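Local coordinates for protein ADP/ATP-dependent NAD(P)H-hydrate dehydratase (Bacillus subtilis, PDB 3RPZ) that catalyses the ADP- or ATP-dependent dehydration of hydrated NAD(P)H, and so probably helps return the damaged cofactor to its working form, at residues P7-E12 with V239-Y244; N205-G210 with H246-E251. All blocks are in the same frame, centred on the assembly; numbering follows the deposited sequence.

How the interactions relate
From the N terminus the chain lays residues 7-12, a loop running into helix 11-17, against residues 239-244 of helix 235-256; interaction 1 thereby closes a loop of 226 residues that takes in the whole mixed sheet. Interaction 2 closes a much shorter one, from the loop after strand 202-204 through helix 217-231 to residues 246-251. The segments alternate along the chain, so the two closures cross. Both use helix 235-256, and their centres are about 11 Å apart. They meet where Thr-207 OG1 lies 2.7 Å from Tyr-244 O, a probable hydrogen bond, and where Pro-206 packs on the carbonyl of Trp-9. The N-terminal arm and the nucleotide loop are thus joined along one helix.

Interaction 1: P7-E12 with V239-Y244; sequences PFWTEE and VLNAVY
Trp-9 lays one face of its indole over Leu-240, whose CB sits 3.5 Å from the centroid of the five-membered ring and close to its normal, a CH-pi contact. Leu-240 CD1 covers the six-membered half, lying 3.7 Å from Trp-9 CE3, and the two side chains cross at about a right angle. With CG anti to the backbone N (chi1 -173°), Trp-9 turns its pyrrole edge to the helix and donates its NE1 hydrogen to Asn-241 OD1 at 2.8 Å. The bond is nearly straight at 168° and lies in the indole plane, although the amide is turned 45° from the ring. Asn-241 ND2 is held in turn by Thr-17 and His-232.

Tyr-244 reaches past the tryptophan. Its ring edge meets the carbonyl of Trp-9, with CD2 3.2 Å from Trp-9 O, and its OH touches Glu-11 CB at 3.4 Å. A water joins Tyr-244 OH to Glu-11 N in the first turn of helix 11-17, for which Thr-10 is the N-cap. Trp-9 O is buried without a hydrogen-bonding partner. Mainly apolar, the join of N-terminal arm to helix 235-256 has one directional bond, which probably helps orient an indole also packed by His-13 and Trp-203.

Interaction 2: N205-G210 with H246-E251; sequences NPTGNG and HGACAE. With AMP (adenosine monophosphate), chain C.
Gly-208 and Gly-247 bring the loop and helix 235-256 to a CA-CA separation of 3.6 Å, close enough that a side chain on Gly-247 would run into Thr-207 OG1 and Gly-208 N. Gly-208 N donates to Glu-251 OE2 at 2.9 Å, meeting the carboxylate on its anti side and 27° out of its plane. With CG beside the backbone N (chi1 -64°) and the chain extended beyond it, Glu-251 brings OE2 to 3.2 Å from Thr-207 CA, crossing the threonine at about a right angle. Thr-207 OG1 rests on Gly-247 CA at 3.3 Å; it accepts from Asn-205 ND2 at 3.0 Å and donates to Tyr-244 O. Asn-209 ND2 makes a weak bond to Ala-250 O at 3.4 Å, while its OD1 accepts from Ala-211 N. Replacing Glu-251 with an alanine would probably leave Gly-208 N without its carboxylate mate and the loop freer to shift.

AMP lies across the same loop, Asn-209 O 3.3 Å from adenine C6 and His-246 CE1 3.3 Å from ribose O3'. A side chain on Gly-208 would crowd adenine C2. Glycine-lined backbone bonded to a helix carboxylate thus probably helps shape the adenine side of a pocket that the second subunit helps complete.

Interaction 1: P7-E12 with V239-Y244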
ATOM      1  N   PRO A   7      27.493 -13.596 -28.124  1.00 19.43           N
ATOM      2  CA  PRO A   7      26.120 -13.694 -28.579  1.00 19.42           C
ATOM      3  C   PRO A   7      25.139 -13.101 -27.596  1.00 18.82           C
ATOM      4  O   PRO A   7      25.393 -13.096 -26.378  1.00 19.28           O
ATOM      5  CB  PRO A   7      25.898 -15.214 -28.703  1.00 20.56           C
ATOM      6  CG  PRO A   7      26.795 -15.753 -27.649  1.00 21.32           C
ATOM      7  CD  PRO A   7      28.016 -14.904 -27.712  1.00 19.30           C
ATOM      8  N   PHE A   8      24.006 -12.623 -28.107  1.00 17.88           N
ATOM      9  CA  PHE A   8      22.906 -12.210 -27.265  1.00 18.37           C
ATOM     10  C   PHE A   8      22.093 -13.409 -26.807  1.00 18.00           C
ATOM     11  O   PHE A   8      21.847 -14.348 -27.526  1.00 18.97           O
ATOM     12  CB  PHE A   8      22.002 -11.215 -28.002  1.00 18.72           C
ATOM     13  CG  PHE A   8      22.621  -9.859 -28.175  1.00 21.71           C
ATOM     14  CD1 PHE A   8      22.600  -8.935 -27.199  1.00 21.52           C
ATOM     15  CD2 PHE A   8      23.257  -9.534 -29.358  1.00 29.03           C
ATOM     16  CE1 PHE A   8      23.196  -7.705 -27.327  1.00 23.74           C
ATOM     17  CE2 PHE A   8      23.863  -8.275 -29.528  1.00 29.62           C
ATOM     18  CZ  PHE A   8      23.794  -7.344 -28.489  1.00 30.12           C
ATOM     19  N   TRP A   9      21.637 -13.344 -25.562  1.00 16.60           N
ATOM     20  CA  TRP A   9      20.613 -14.279 -25.062  1.00 17.47           C
ATOM     21  C   TRP A   9      19.298 -13.713 -25.568  1.00 17.37           C
ATOM     22  O   TRP A   9      18.822 -12.689 -25.072  1.00 18.90           O
ATOM     23  CB  TRP A   9      20.682 -14.391 -23.538  1.00 16.36           C
ATOM     24  CG  TRP A   9      19.800 -15.419 -22.932  1.00 17.11           C
ATOM     25  CD1 TRP A   9      18.679 -15.201 -22.198  1.00 17.35           C
ATOM     26  CD2 TRP A   9      19.997 -16.841 -22.966  1.00 17.05           C
ATOM     27  NE1 TRP A   9      18.151 -16.396 -21.782  1.00 16.21           N
ATOM     28  CE2 TRP A   9      18.959 -17.420 -22.203  1.00 16.91           C
ATOM     29  CE3 TRP A   9      20.962 -17.676 -23.538  1.00 18.40           C
ATOM     30  CZ2 TRP A   9      18.848 -18.811 -22.029  1.00 17.00           C
ATOM     31  CZ3 TRP A   9      20.847 -19.047 -23.372  1.00 18.38           C
ATOM     32  CH2 TRP A   9      19.795 -19.593 -22.589  1.00 18.19           C
ATOM     33  N   THR A  10      18.719 -14.393 -26.548  1.00 19.94           N
ATOM     34  CA  THR A  10      17.575 -13.871 -27.285  1.00 19.52           C
ATOM     35  C   THR A  10      16.255 -14.425 -26.805  1.00 19.84           C
ATOM     36  O   THR A  10      16.184 -15.346 -26.006  1.00 19.41           O
ATOM     37  CB  THR A  10      17.670 -14.266 -28.770  1.00 21.22           C
ATOM     38  OG1 THR A  10      17.544 -15.681 -28.866  1.00 25.65           O
ATOM     39  CG2 THR A  10      19.032 -13.792 -29.399  1.00 23.90           C
ATOM     40  N   GLU A  11      15.186 -13.823 -27.293  1.00 20.96           N
ATOM     41  CA  GLU A  11      13.836 -14.287 -27.002  1.00 21.98           C
ATOM     42  C   GLU A  11      13.682 -15.802 -27.255  1.00 21.64           C
ATOM     43  O   GLU A  11      13.033 -16.481 -26.479  1.00 21.10           O
ATOM     44  CB  GLU A  11      12.825 -13.486 -27.837  1.00 23.73           C
ATOM     45  CG  GLU A  11      11.457 -14.133 -27.857  1.00 27.44           C
ATOM     46  CD  GLU A  11      10.411 -13.313 -28.615  1.00 31.84           C
ATOM     47  OE1 GLU A  11      10.742 -12.235 -29.150  1.00 33.35           O
ATOM     48  OE2 GLU A  11       9.274 -13.799 -28.659  1.00 35.95           O
ATOM     49  N   GLU A  12      14.294 -16.299 -28.303  1.00 21.81           N
ATOM     50  CA  GLU A  12      14.231 -17.698 -28.606  1.00 24.17           C
ATOM     51  C   GLU A  12      14.864 -18.567 -27.494  1.00 22.19           C
ATOM     52  O   GLU A  12      14.339 -19.596 -27.146  1.00 22.17           O
ATOM     53  CB  GLU A  12      14.913 -17.914 -29.954  1.00 26.95           C
ATOM     54  CG  GLU A  12      14.187 -17.255 -31.160  1.00 34.98           C
ATOM     55  CD  GLU A  12      14.149 -15.692 -31.246  1.00 41.34           C
ATOM     56  OE1 GLU A  12      15.070 -14.958 -30.815  1.00 34.60           O
ATOM     57  OE2 GLU A  12      13.146 -15.204 -31.826  1.00 47.98           O
ATOM     58  N   VAL A 239      19.932 -17.282 -14.395  1.00 14.16           N
ATOM     59  CA  VAL A 239      20.615 -15.991 -14.422  1.00 14.06           C
ATOM     60  C   VAL A 239      20.282 -15.247 -15.713  1.00 14.09           C
ATOM     61  O   VAL A 239      19.890 -14.082 -15.718  1.00 14.35           O
ATOM     62  CB  VAL A 239      22.128 -16.163 -14.255  1.00 13.97           C
ATOM     63  CG1 VAL A 239      22.829 -14.796 -14.400  1.00 16.16           C
ATOM     64  CG2 VAL A 239      22.461 -16.777 -12.899  1.00 15.34           C
ATOM     65  N   LEU A 240      20.414 -15.950 -16.826  1.00 14.36           N
ATOM     66  CA  LEU A 240      20.195 -15.323 -18.146  1.00 14.84           C
ATOM     67  C   LEU A 240      18.751 -14.854 -18.334  1.00 14.96           C
ATOM     68  O   LEU A 240      18.494 -13.741 -18.803  1.00 14.72           O
ATOM     69  CB  LEU A 240      20.581 -16.303 -19.282  1.00 15.32           C
ATOM     70  CG  LEU A 240      22.079 -16.575 -19.354  1.00 14.25           C
ATOM     71  CD1 LEU A 240      22.300 -17.935 -20.059  1.00 16.42           C
ATOM     72  CD2 LEU A 240      22.777 -15.448 -20.069  1.00 16.27           C
ATOM     73  N   ASN A 241      17.795 -15.672 -17.902  1.00 14.68           N
ATOM     74  CA  ASN A 241      16.384 -15.295 -17.996  1.00 14.54           C
ATOM     75  C   ASN A 241      16.004 -14.183 -17.050  1.00 13.64           C
ATOM     76  O   ASN A 241      15.161 -13.367 -17.403  1.00 14.67           O
ATOM     77  CB  ASN A 241      15.455 -16.493 -17.825  1.00 14.41           C
ATOM     78  CG  ASN A 241      15.535 -17.461 -19.041  1.00 16.59           C
ATOM     79  OD1 ASN A 241      15.925 -17.029 -20.148  1.00 16.00           O
ATOM     80  ND2 ASN A 241      15.162 -18.733 -18.866  1.00 15.98           N
ATOM     81  N   ALA A 242      16.619 -14.111 -15.872  1.00 13.74           N
ATOM     82  CA  ALA A 242      16.331 -13.045 -14.957  1.00 13.77           C
ATOM     83  C   ALA A 242      16.780 -11.736 -15.532  1.00 14.04           C
ATOM     84  O   ALA A 242      16.045 -10.734 -15.515  1.00 13.45           O
ATOM     85  CB  ALA A 242      16.983 -13.308 -13.585  1.00 13.89           C
ATOM     86  N   VAL A 243      18.028 -11.691 -16.025  1.00 14.18           N
ATOM     87  CA  VAL A 243      18.585 -10.449 -16.583  1.00 14.05           C
ATOM     88  C   VAL A 243      17.726 -10.009 -17.803  1.00 13.78           C
ATOM     89  O   VAL A 243      17.332  -8.831 -17.938  1.00 14.30           O
ATOM     90  CB  VAL A 243      20.024 -10.639 -16.987  1.00 13.16           C
ATOM     91  CG1 VAL A 243      20.561  -9.415 -17.698  1.00 14.58           C
ATOM     92  CG2 VAL A 243      20.866 -10.922 -15.741  1.00 14.66           C
ATOM     93  N   TYR A 244      17.344 -10.968 -18.626  1.00 13.39           N
ATOM     94  CA  TYR A 244      16.543 -10.673 -19.819  1.00 14.13           C
ATOM     95  C   TYR A 244      15.165 -10.141 -19.469  1.00 13.34           C
ATOM     96  O   TYR A 244      14.739  -9.105 -19.968  1.00 14.61           O
ATOM     97  CB  TYR A 244      16.410 -11.930 -20.712  1.00 14.82           C
ATOM     98  CG  TYR A 244      15.708 -11.708 -22.016  1.00 15.67           C
ATOM     99  CD1 TYR A 244      14.342 -11.515 -22.061  1.00 16.02           C
ATOM    100  CD2 TYR A 244      16.417 -11.685 -23.185  1.00 15.21           C
ATOM    101  CE1 TYR A 244      13.700 -11.278 -23.284  1.00 16.18           C
ATOM    102  CE2 TYR A 244      15.781 -11.478 -24.393  1.00 16.80           C
ATOM    103  CZ  TYR A 244      14.426 -11.260 -24.405  1.00 16.08           C
ATOM    104  OH  TYR A 244      13.790 -11.023 -25.676  1.00 19.69           O
TER
HETATM  105  O   HOH W   1      15.570 -10.729 -28.111  1.00 22.80           O

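Interaction 2: N205-G210 with H246-E251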
ATOM      1  N   ASN A 205      23.085  -9.303 -22.784  1.00 16.45           N
ATOM      2  CA  ASN A 205      21.653  -9.142 -22.644  1.00 16.21           C
ATOM      3  C   ASN A 205      21.135  -8.059 -23.580  1.00 16.25           C
ATOM      4  O   ASN A 205      21.663  -6.942 -23.548  1.00 16.82           O
ATOM      5  CB  ASN A 205      21.297  -8.714 -21.234  1.00 15.67           C
ATOM      6  CG  ASN A 205      19.799  -8.689 -21.065  1.00 15.48           C
ATOM      7  OD1 ASN A 205      19.136  -9.695 -21.253  1.00 15.67           O
ATOM      8  ND2 ASN A 205      19.259  -7.526 -20.737  1.00 14.71           N
ATOM      9  N   PRO A 206      20.122  -8.363 -24.408  1.00 16.66           N
ATOM     10  CA  PRO A 206      19.639  -7.382 -25.376  1.00 16.77           C
ATOM     11  C   PRO A 206      18.508  -6.480 -24.911  1.00 17.19           C
ATOM     12  O   PRO A 206      18.057  -5.620 -25.690  1.00 20.31           O
ATOM     13  CB  PRO A 206      19.087  -8.271 -26.506  1.00 17.47           C
ATOM     14  CG  PRO A 206      18.604  -9.496 -25.825  1.00 17.06           C
ATOM     15  CD  PRO A 206      19.553  -9.712 -24.657  1.00 16.80           C
ATOM     16  N   THR A 207      18.034  -6.664 -23.706  1.00 15.75           N
ATOM     17  CA  THR A 207      16.879  -5.927 -23.216  1.00 15.58           C
ATOM     18  C   THR A 207      17.228  -4.854 -22.193  1.00 17.00           C
ATOM     19  O   THR A 207      18.259  -4.866 -21.552  1.00 17.30           O
ATOM     20  CB  THR A 207      15.828  -6.875 -22.603  1.00 15.34           C
ATOM     21  OG1 THR A 207      16.365  -7.455 -21.434  1.00 14.85           O
ATOM     22  CG2 THR A 207      15.361  -7.939 -23.562  1.00 17.36           C
ATOM     23  N   GLY A 208      16.282  -3.945 -22.012  1.00 16.61           N
ATOM     24  CA  GLY A 208      16.394  -2.851 -21.097  1.00 16.38           C
ATOM     25  C   GLY A 208      16.642  -1.506 -21.704  1.00 16.00           C
ATOM     26  O   GLY A 208      16.942  -1.407 -22.905  1.00 18.63           O
ATOM     27  N   ASN A 209      16.445  -0.451 -20.928  1.00 15.91           N
ATOM     28  CA  ASN A 209      16.615   0.916 -21.401  1.00 15.09           C
ATOM     29  C   ASN A 209      16.895   1.839 -20.236  1.00 14.89           C
ATOM     30  O   ASN A 209      17.029   1.325 -19.089  1.00 14.68           O
ATOM     31  CB  ASN A 209      15.426   1.366 -22.230  1.00 16.21           C
ATOM     32  CG  ASN A 209      14.147   1.321 -21.469  1.00 16.47           C
ATOM     33  OD1 ASN A 209      14.131   1.652 -20.277  1.00 16.41           O
ATOM     34  ND2 ASN A 209      13.037   0.855 -22.104  1.00 18.51           N
ATOM     35  N   GLY A 210      17.002   3.140 -20.484  1.00 15.31           N
ATOM     36  CA  GLY A 210      17.352   4.067 -19.425  1.00 15.44           C
ATOM     37  C   GLY A 210      16.308   4.216 -18.329  1.00 15.40           C
ATOM     38  O   GLY A 210      16.574   4.845 -17.304  1.00 14.49           O
ATOM     39  N   HIS A 246      14.089  -8.877 -16.641  1.00 12.73           N
ATOM     40  CA  HIS A 246      14.248  -7.582 -15.938  1.00 13.62           C
ATOM     41  C   HIS A 246      14.283  -6.445 -16.946  1.00 13.05           C
ATOM     42  O   HIS A 246      13.511  -5.488 -16.824  1.00 13.43           O
ATOM     43  CB  HIS A 246      15.488  -7.680 -15.084  1.00 13.16           C
ATOM     44  CG  HIS A 246      15.903  -6.450 -14.353  1.00 13.21           C
ATOM     45  ND1 HIS A 246      16.886  -5.603 -14.842  1.00 13.99           N
ATOM     46  CD2 HIS A 246      15.519  -5.951 -13.147  1.00 13.00           C
ATOM     47  CE1 HIS A 246      17.103  -4.655 -13.921  1.00 13.48           C
ATOM     48  NE2 HIS A 246      16.301  -4.853 -12.883  1.00 13.44           N
ATOM     49  N   GLY A 247      15.083  -6.593 -17.994  1.00 13.17           N
ATOM     50  CA  GLY A 247      15.142  -5.567 -19.030  1.00 13.28           C
ATOM     51  C   GLY A 247      13.851  -5.481 -19.821  1.00 13.90           C
ATOM     52  O   GLY A 247      13.393  -4.389 -20.173  1.00 14.23           O
ATOM     53  N   ALA A 248      13.229  -6.620 -20.132  1.00 14.29           N
ATOM     54  CA  ALA A 248      11.974  -6.645 -20.874  1.00 13.95           C
ATOM     55  C   ALA A 248      10.865  -5.900 -20.138  1.00 14.79           C
ATOM     56  O   ALA A 248       9.992  -5.308 -20.770  1.00 15.32           O
ATOM     57  CB  ALA A 248      11.561  -8.086 -21.198  1.00 14.95           C
ATOM     58  N   CYS A 249      10.878  -5.949 -18.813  1.00 13.59           N
ATOM     59  CA  CYS A 249       9.877  -5.229 -18.031  1.00 14.15           C
ATOM     60  C   CYS A 249       9.996  -3.738 -18.238  1.00 14.70           C
ATOM     61  O   CYS A 249       8.977  -3.032 -18.344  1.00 14.62           O
ATOM     62  CB  CYS A 249       9.982  -5.569 -16.558  1.00 13.99           C
ATOM     63  SG  CYS A 249       9.436  -7.269 -16.149  1.00 15.14           S
ATOM     64  N   ALA A 250      11.229  -3.211 -18.271  1.00 13.52           N
ATOM     65  CA  ALA A 250      11.431  -1.799 -18.569  1.00 14.33           C
ATOM     66  C   ALA A 250      10.998  -1.437 -19.971  1.00 15.52           C
ATOM     67  O   ALA A 250      10.466  -0.349 -20.184  1.00 16.73           O
ATOM     68  CB  ALA A 250      12.911  -1.444 -18.361  1.00 15.06           C
ATOM     69  N   GLU A 251      11.191  -2.327 -20.922  1.00 14.64           N
ATOM     70  CA  GLU A 251      10.743  -2.042 -22.291  1.00 16.20           C
ATOM     71  C   GLU A 251       9.230  -2.020 -22.389  1.00 16.79           C
ATOM     72  O   GLU A 251       8.697  -1.181 -23.116  1.00 18.02           O
ATOM     73  CB  GLU A 251      11.327  -3.042 -23.279  1.00 16.95           C
ATOM     74  CG  GLU A 251      12.831  -2.962 -23.368  1.00 17.50           C
ATOM     75  CD  GLU A 251      13.456  -3.927 -24.337  1.00 22.63           C
ATOM     76  OE1 GLU A 251      12.716  -4.510 -25.178  1.00 28.49           O
ATOM     77  OE2 GLU A 251      14.680  -3.995 -24.393  1.00 23.31           O
TER
HETATM   78  P   AMP C 278      22.264  -1.143  -9.924  1.00 14.61           P
HETATM   79  O1P AMP C 278      20.917  -0.671  -9.266  1.00 17.93           O
HETATM   80  O2P AMP C 278      23.083   0.066 -10.145  1.00 18.62           O
HETATM   81  O3P AMP C 278      22.833  -2.230  -9.034  1.00 13.16           O
HETATM   82  O5' AMP C 278      21.762  -1.925 -11.135  1.00 14.46           O
HETATM   83  C5' AMP C 278      21.157  -1.201 -12.274  1.00 14.29           C
HETATM   84  C4' AMP C 278      20.383  -2.158 -13.112  1.00 13.48           C
HETATM   85  O4' AMP C 278      19.671  -1.426 -14.164  1.00 14.37           O
HETATM   86  C3' AMP C 278      21.200  -3.218 -13.817  1.00 13.02           C
HETATM   87  O3' AMP C 278      20.382  -4.339 -14.089  1.00 14.92           O
HETATM   88  C2' AMP C 278      21.537  -2.432 -15.094  1.00 13.79           C
HETATM   89  O2' AMP C 278      22.044  -3.262 -16.158  1.00 14.89           O
HETATM   90  C1' AMP C 278      20.196  -1.824 -15.432  1.00 15.11           C
HETATM   91  N9  AMP C 278      20.323  -0.572 -16.188  1.00 13.26           N
HETATM   92  C8  AMP C 278      20.612   0.639 -15.695  1.00 14.68           C
HETATM   93  N7  AMP C 278      20.673   1.588 -16.685  1.00 16.16           N
HETATM   94  C5  AMP C 278      20.381   0.905 -17.810  1.00 15.52           C
HETATM   95  C6  AMP C 278      20.304   1.287 -19.241  1.00 15.66           C
HETATM   96  N6  AMP C 278      20.536   2.568 -19.589  1.00 17.01           N
HETATM   97  N1  AMP C 278      20.012   0.301 -20.086  1.00 16.23           N
HETATM   98  C2  AMP C 278      19.786  -0.970 -19.725  1.00 16.52           C
HETATM   99  N3  AMP C 278      19.863  -1.410 -18.431  1.00 15.25           N
HETATM  100  C4  AMP C 278      20.176  -0.486 -17.570  1.00 13.80           C
HETATM  101  O   HOH W   2      15.169  -5.698 -26.759  1.00 50.54           O